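Local coordinates for protein PT26-6P (Thermococcus sp., PDB 2WB7) that is of unknown function but is encoded by a euryarchaeal mobile genetic element and combines immunoglobulin-like domains with a helical domain, at residues Q394-K397 and N398-L402; R496-N500 and G501-Q505. All coordinates share one frame; numbering follows the deposited sequence.

Contact 1 of 2, residues Q394-K397 and N398-L402; sequences QDVK and NLIDL
Asn398 lies one helical turn beyond Gln394, and their amides are joined by a side-chain hydrogen bond on top of the backbone bond between the same residues. CB of Asn398 rests 3.6 Å from the carbonyl O of Asp395. From there CG turns back toward the preceding turn, standing beside its own backbone N (chi1 -53°), which brings the amide alongside the carbonyl of Gln394. At the tip the two branches part. OD1 accepts from NE2 of Gln394 at 3.2 Å, while ND2 lies 3.3 Å from CA of Asp395, whose carboxylate runs alongside without a hydrogen bond to it. The hydrogen bond between the amides is nearly straight (163° at the hydrogen). OD1 lies in the plane of the Gln394 amide, yet NE2 stands 39° above the carbonyl plane of Asn398, and the two side chains cross at about a right angle. A bend at chi2 of Gln394 carries its amide forward to Asn398.

On the same flank, Lys397 spans a turn toward Asp401. Its CE packs 3.4 Å from OD2 of Asp401, whereas NZ makes only a long salt bridge to the same oxygen, 3.9 Å away. Val396 and Ile400 meet through the apolar contact of CG1 with CD1, at 4.2 Å. Leu399 touches Leu478, and Ile400 touches Tyr471 and Leu475, of helix 471-499; Val396 also meets Thr4 and Ile5, and Ile400 Thr4. Backbone bonds run regularly beneath, from Asn398 N to Gln394 O (2.8 Å) through to Asp401 N and Lys397 O. This is i to i+4 pairing on an amphipathic alpha-helix, the first short helix of the helical domain, with buried aliphatic residues and polar pairs along its more exposed flank.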
ATOM      1  N   GLN A 394      26.666  23.460 -16.405  1.00 44.95           N
ATOM      2  CA  GLN A 394      27.717  24.058 -17.216  1.00 45.01           C
ATOM      3  C   GLN A 394      28.258  25.308 -16.556  1.00 45.07           C
ATOM      4  O   GLN A 394      29.466  25.484 -16.417  1.00 44.93           O
ATOM      5  CB  GLN A 394      27.220  24.399 -18.628  1.00 45.36           C
ATOM      6  CG  GLN A 394      28.348  24.683 -19.639  1.00 45.57           C
ATOM      7  CD  GLN A 394      29.470  23.643 -19.577  1.00 47.01           C
ATOM      8  OE1 GLN A 394      29.259  22.459 -19.867  1.00 48.20           O
ATOM      9  NE2 GLN A 394      30.663  24.081 -19.182  1.00 46.83           N
ATOM     10  N   ASP A 395      27.343  26.176 -16.141  1.00 45.46           N
ATOM     11  CA  ASP A 395      27.695  27.465 -15.548  1.00 45.48           C
ATOM     12  C   ASP A 395      28.386  27.269 -14.215  1.00 45.16           C
ATOM     13  O   ASP A 395      29.325  27.999 -13.875  1.00 45.31           O
ATOM     14  CB  ASP A 395      26.451  28.321 -15.349  1.00 45.88           C
ATOM     15  CG  ASP A 395      25.681  28.553 -16.647  1.00 47.78           C
ATOM     16  OD1 ASP A 395      25.909  27.828 -17.636  1.00 51.02           O
ATOM     17  OD2 ASP A 395      24.832  29.463 -16.685  1.00 50.40           O
ATOM     18  N   VAL A 396      27.938  26.276 -13.459  1.00 44.65           N
ATOM     19  CA  VAL A 396      28.629  25.945 -12.225  1.00 44.94           C
ATOM     20  C   VAL A 396      30.044  25.462 -12.506  1.00 45.22           C
ATOM     21  O   VAL A 396      30.979  25.765 -11.760  1.00 45.19           O
ATOM     22  CB  VAL A 396      27.888  24.887 -11.407  1.00 44.83           C
ATOM     23  CG1 VAL A 396      28.783  24.378 -10.286  1.00 44.56           C
ATOM     24  CG2 VAL A 396      26.608  25.476 -10.832  1.00 44.80           C
ATOM     25  N   LYS A 397      30.195  24.709 -13.591  1.00 45.61           N
ATOM     26  CA  LYS A 397      31.498  24.219 -13.979  1.00 45.95           C
ATOM     27  C   LYS A 397      32.390  25.367 -14.433  1.00 45.75           C
ATOM     28  O   LYS A 397      33.553  25.424 -14.023  1.00 46.02           O
ATOM     29  CB  LYS A 397      31.399  23.158 -15.067  1.00 46.40           C
ATOM     30  CG  LYS A 397      32.738  22.466 -15.315  1.00 48.96           C
ATOM     31  CD  LYS A 397      32.841  21.892 -16.719  1.00 53.28           C
ATOM     32  CE  LYS A 397      34.281  21.977 -17.236  1.00 55.34           C
ATOM     33  NZ  LYS A 397      34.309  22.163 -18.725  1.00 57.32           N
ATOM     34  N   ASN A 398      31.863  26.278 -15.264  1.00 45.05           N
ATOM     35  CA  ASN A 398      32.626  27.466 -15.658  1.00 44.60           C
ATOM     36  C   ASN A 398      33.121  28.212 -14.430  1.00 44.50           C
ATOM     37  O   ASN A 398      34.292  28.589 -14.337  1.00 44.55           O
ATOM     38  CB  ASN A 398      31.796  28.449 -16.488  1.00 44.37           C
ATOM     39  CG  ASN A 398      31.121  27.808 -17.685  1.00 44.68           C
ATOM     40  OD1 ASN A 398      31.691  26.971 -18.397  1.00 42.96           O
ATOM     41  ND2 ASN A 398      29.889  28.231 -17.931  1.00 45.69           N
ATOM     42  N   LEU A 399      32.202  28.440 -13.495  1.00 44.22           N
ATOM     43  CA  LEU A 399      32.483  29.214 -12.302  1.00 43.66           C
ATOM     44  C   LEU A 399      33.663  28.602 -11.554  1.00 43.73           C
ATOM     45  O   LEU A 399      34.613  29.295 -11.201  1.00 43.78           O
ATOM     46  CB  LEU A 399      31.237  29.253 -11.424  1.00 43.56           C
ATOM     47  CG  LEU A 399      30.917  30.484 -10.572  1.00 43.12           C
ATOM     48  CD1 LEU A 399      31.266  31.774 -11.273  1.00 42.01           C
ATOM     49  CD2 LEU A 399      29.438  30.462 -10.196  1.00 43.29           C
ATOM     50  N   ILE A 400      33.624  27.291 -11.345  1.00 43.66           N
ATOM     51  CA  ILE A 400      34.721  26.619 -10.666  1.00 43.60           C
ATOM     52  C   ILE A 400      36.025  26.797 -11.426  1.00 43.72           C
ATOM     53  O   ILE A 400      37.084  26.949 -10.827  1.00 43.71           O
ATOM     54  CB  ILE A 400      34.458  25.115 -10.481  1.00 43.69           C
ATOM     55  CG1 ILE A 400      33.246  24.896  -9.566  1.00 43.62           C
ATOM     56  CG2 ILE A 400      35.711  24.418  -9.920  1.00 43.14           C
ATOM     57  CD1 ILE A 400      32.767  23.445  -9.470  1.00 43.33           C
ATOM     58  N   ASP A 401      35.945  26.780 -12.748  1.00 43.87           N
ATOM     59  CA  ASP A 401      37.135  26.923 -13.563  1.00 44.35           C
ATOM     60  C   ASP A 401      37.701  28.313 -13.396  1.00 43.90           C
ATOM     61  O   ASP A 401      38.904  28.495 -13.252  1.00 44.07           O
ATOM     62  CB  ASP A 401      36.822  26.611 -15.019  1.00 44.73           C
ATOM     63  CG  ASP A 401      36.616  25.118 -15.243  1.00 47.81           C
ATOM     64  OD1 ASP A 401      37.137  24.329 -14.419  1.00 49.62           O
ATOM     65  OD2 ASP A 401      35.930  24.723 -16.220  1.00 52.35           O
ATOM     66  N   LEU A 402      36.820  29.296 -13.392  1.00 43.58           N
ATOM     67  CA  LEU A 402      37.224  30.639 -13.065  1.00 43.22           C
ATOM     68  C   LEU A 402      37.971  30.649 -11.731  1.00 43.28           C
ATOM     69  O   LEU A 402      39.037  31.239 -11.616  1.00 43.24           O
ATOM     70  CB  LEU A 402      36.010  31.556 -13.010  1.00 43.20           C
ATOM     71  CG  LEU A 402      35.266  31.685 -14.333  1.00 42.63           C
ATOM     72  CD1 LEU A 402      34.081  32.627 -14.195  1.00 42.57           C
ATOM     73  CD2 LEU A 402      36.230  32.197 -15.369  1.00 41.57           C
TER

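Contact 2 of 2, residues R496-N500 and G501-Q505; sequences RKALN and GDLEQ
A Schellman motif ends helix 471-499 and leads directly into the N-cap of helix 503-523, forming the tight link of a helical hairpin. Its 6→1 bond runs from Asp502 N to Lys497 O (3.1 Å), and the 5→2 bond, from Gly501 N to Ala498 O, is weak at 3.5 Å. Gly501, with no side chain, takes the positive phi (93°) that turns the chain out of the helix. Lys497 O also accepts from Asn500 N, and the two donors reach it from opposite faces of its plane, so this one carbonyl fastens both the last turn and the exit.

Ala498 CB and Leu503 CD1, 4.3 Å apart, make the apolar contact across the turn. The extended chain of Lys497 crosses Gln505 obliquely; its NZ forms a salt bridge with Asp509 and a hydrogen bond to Val383 O. Asp502 OD2 is hydrogen-bonded to His354 NE2 of strand 350-364, tying the link to the second immunoglobulin-like domain. With CG anti to the backbone N (chi1 -168°), Asp502 offers its other oxygen to the new helix: OD1 caps Gln505 N at 3.1 Å, met from above the carboxylate plane.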
ATOM      1  N   ARG A 496       1.822  26.241  -6.285  1.00 32.06           N
ATOM      2  CA  ARG A 496       1.032  26.205  -7.511  1.00 33.21           C
ATOM      3  C   ARG A 496       0.020  25.064  -7.512  1.00 33.56           C
ATOM      4  O   ARG A 496      -1.127  25.234  -7.932  1.00 33.99           O
ATOM      5  CB  ARG A 496       1.950  26.096  -8.730  1.00 33.53           C
ATOM      6  CG  ARG A 496       1.220  26.054 -10.079  1.00 35.09           C
ATOM      7  CD  ARG A 496       2.178  25.889 -11.283  1.00 38.55           C
ATOM      8  NE  ARG A 496       2.979  24.662 -11.213  1.00 41.93           N
ATOM      9  CZ  ARG A 496       2.658  23.515 -11.811  1.00 42.89           C
ATOM     10  NH1 ARG A 496       1.549  23.434 -12.541  1.00 41.76           N
ATOM     11  NH2 ARG A 496       3.449  22.448 -11.673  1.00 42.76           N
ATOM     12  N   LYS A 497       0.443  23.906  -7.022  1.00 33.86           N
ATOM     13  CA  LYS A 497      -0.445  22.768  -6.890  1.00 33.71           C
ATOM     14  C   LYS A 497      -1.488  22.998  -5.809  1.00 34.17           C
ATOM     15  O   LYS A 497      -2.670  22.743  -6.024  1.00 33.95           O
ATOM     16  CB  LYS A 497       0.364  21.510  -6.605  1.00 33.83           C
ATOM     17  CG  LYS A 497       0.955  20.918  -7.865  1.00 33.34           C
ATOM     18  CD  LYS A 497       2.207  20.132  -7.622  1.00 31.66           C
ATOM     19  CE  LYS A 497       2.745  19.637  -8.955  1.00 32.39           C
ATOM     20  NZ  LYS A 497       3.878  18.694  -8.773  1.00 32.92           N
ATOM     21  N   ALA A 498      -1.059  23.484  -4.646  1.00 34.66           N
ATOM     22  CA  ALA A 498      -1.997  23.781  -3.566  1.00 35.27           C
ATOM     23  C   ALA A 498      -3.112  24.700  -4.065  1.00 35.96           C
ATOM     24  O   ALA A 498      -4.288  24.384  -3.939  1.00 36.62           O
ATOM     25  CB  ALA A 498      -1.285  24.391  -2.392  1.00 34.95           C
ATOM     26  N   LEU A 499      -2.742  25.822  -4.667  1.00 36.62           N
ATOM     27  CA  LEU A 499      -3.715  26.763  -5.220  1.00 37.23           C
ATOM     28  C   LEU A 499      -4.688  26.213  -6.262  1.00 37.88           C
ATOM     29  O   LEU A 499      -5.739  26.801  -6.465  1.00 38.18           O
ATOM     30  CB  LEU A 499      -2.997  27.951  -5.846  1.00 37.27           C
ATOM     31  CG  LEU A 499      -2.359  28.942  -4.887  1.00 37.35           C
ATOM     32  CD1 LEU A 499      -1.533  29.936  -5.699  1.00 36.71           C
ATOM     33  CD2 LEU A 499      -3.441  29.637  -4.039  1.00 36.70           C
ATOM     34  N   ASN A 500      -4.348  25.128  -6.951  1.00 38.55           N
ATOM     35  CA  ASN A 500      -5.225  24.638  -8.019  1.00 39.18           C
ATOM     36  C   ASN A 500      -5.848  23.278  -7.817  1.00 39.60           C
ATOM     37  O   ASN A 500      -6.223  22.626  -8.790  1.00 39.79           O
ATOM     38  CB  ASN A 500      -4.524  24.649  -9.363  1.00 39.28           C
ATOM     39  CG  ASN A 500      -4.095  26.023  -9.759  1.00 40.34           C
ATOM     40  OD1 ASN A 500      -3.212  26.599  -9.127  1.00 40.64           O
ATOM     41  ND2 ASN A 500      -4.733  26.580 -10.796  1.00 40.17           N
ATOM     42  N   GLY A 501      -5.968  22.850  -6.569  1.00 39.88           N
ATOM     43  CA  GLY A 501      -6.747  21.660  -6.280  1.00 40.45           C
ATOM     44  C   GLY A 501      -5.984  20.353  -6.228  1.00 40.95           C
ATOM     45  O   GLY A 501      -6.577  19.284  -6.364  1.00 41.57           O
ATOM     46  N   ASP A 502      -4.678  20.414  -6.016  1.00 41.07           N
ATOM     47  CA  ASP A 502      -3.928  19.200  -5.787  1.00 41.41           C
ATOM     48  C   ASP A 502      -3.039  19.354  -4.583  1.00 41.57           C
ATOM     49  O   ASP A 502      -1.824  19.436  -4.705  1.00 41.82           O
ATOM     50  CB  ASP A 502      -3.092  18.846  -7.005  1.00 41.75           C
ATOM     51  CG  ASP A 502      -2.525  17.448  -6.929  1.00 41.90           C
ATOM     52  OD1 ASP A 502      -2.663  16.825  -5.856  1.00 42.37           O
ATOM     53  OD2 ASP A 502      -1.935  16.981  -7.936  1.00 42.65           O
ATOM     54  N   LEU A 503      -3.647  19.381  -3.412  1.00 41.92           N
ATOM     55  CA  LEU A 503      -2.899  19.579  -2.187  1.00 42.16           C
ATOM     56  C   LEU A 503      -2.066  18.350  -1.818  1.00 41.89           C
ATOM     57  O   LEU A 503      -1.040  18.463  -1.135  1.00 41.87           O
ATOM     58  CB  LEU A 503      -3.861  19.950  -1.066  1.00 42.40           C
ATOM     59  CG  LEU A 503      -3.255  20.138   0.317  1.00 44.74           C
ATOM     60  CD1 LEU A 503      -2.008  21.082   0.320  1.00 44.84           C
ATOM     61  CD2 LEU A 503      -4.366  20.622   1.272  1.00 46.72           C
ATOM     62  N   GLU A 504      -2.495  17.175  -2.267  1.00 41.46           N
ATOM     63  CA  GLU A 504      -1.745  15.959  -1.967  1.00 40.97           C
ATOM     64  C   GLU A 504      -0.378  16.034  -2.605  1.00 39.47           C
ATOM     65  O   GLU A 504       0.635  15.918  -1.921  1.00 39.21           O
ATOM     66  CB  GLU A 504      -2.466  14.716  -2.462  1.00 41.74           C
ATOM     67  CG  GLU A 504      -3.896  14.560  -1.933  1.00 47.05           C
ATOM     68  CD  GLU A 504      -4.976  15.136  -2.884  1.00 53.88           C
ATOM     69  OE1 GLU A 504      -4.626  15.917  -3.814  1.00 54.72           O
ATOM     70  OE2 GLU A 504      -6.179  14.811  -2.688  1.00 57.20           O
ATOM     71  N   GLN A 505      -0.340  16.218  -3.924  1.00 37.86           N
ATOM     72  CA  GLN A 505       0.947  16.303  -4.612  1.00 36.37           C
ATOM     73  C   GLN A 505       1.772  17.510  -4.136  1.00 35.48           C
ATOM     74  O   GLN A 505       3.006  17.468  -4.118  1.00 34.99           O
ATOM     75  CB  GLN A 505       0.788  16.283  -6.135  1.00 36.12           C
ATOM     76  CG  GLN A 505       2.108  16.017  -6.851  1.00 35.88           C
ATOM     77  CD  GLN A 505       1.939  15.628  -8.304  1.00 36.36           C
ATOM     78  OE1 GLN A 505       1.433  14.541  -8.629  1.00 34.60           O
ATOM     79  NE2 GLN A 505       2.383  16.508  -9.198  1.00 37.15           N
TER

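Overall arrangement
The chain starts with a loop whose Thr4 and Ile5 pack on the later helix 393-404, then runs through the immunoglobulin-like domains before entering its helical domain, where contact 1 lies within helix 393-404. Helices 408-438 and 442-465 come next, then helix 471-499, whose early turns pack against contact 1 and whose last turn enters contact 2. There the chain reverses into helix 503-523. Both contacts are local and close no long loop; they follow in series, neither nesting nor crossing, with centres about 36 Å apart. Helix 471-499 thus connects them: contact 1 joins helix 393-404 to its beginning, and contact 2 places its end against strand 350-364.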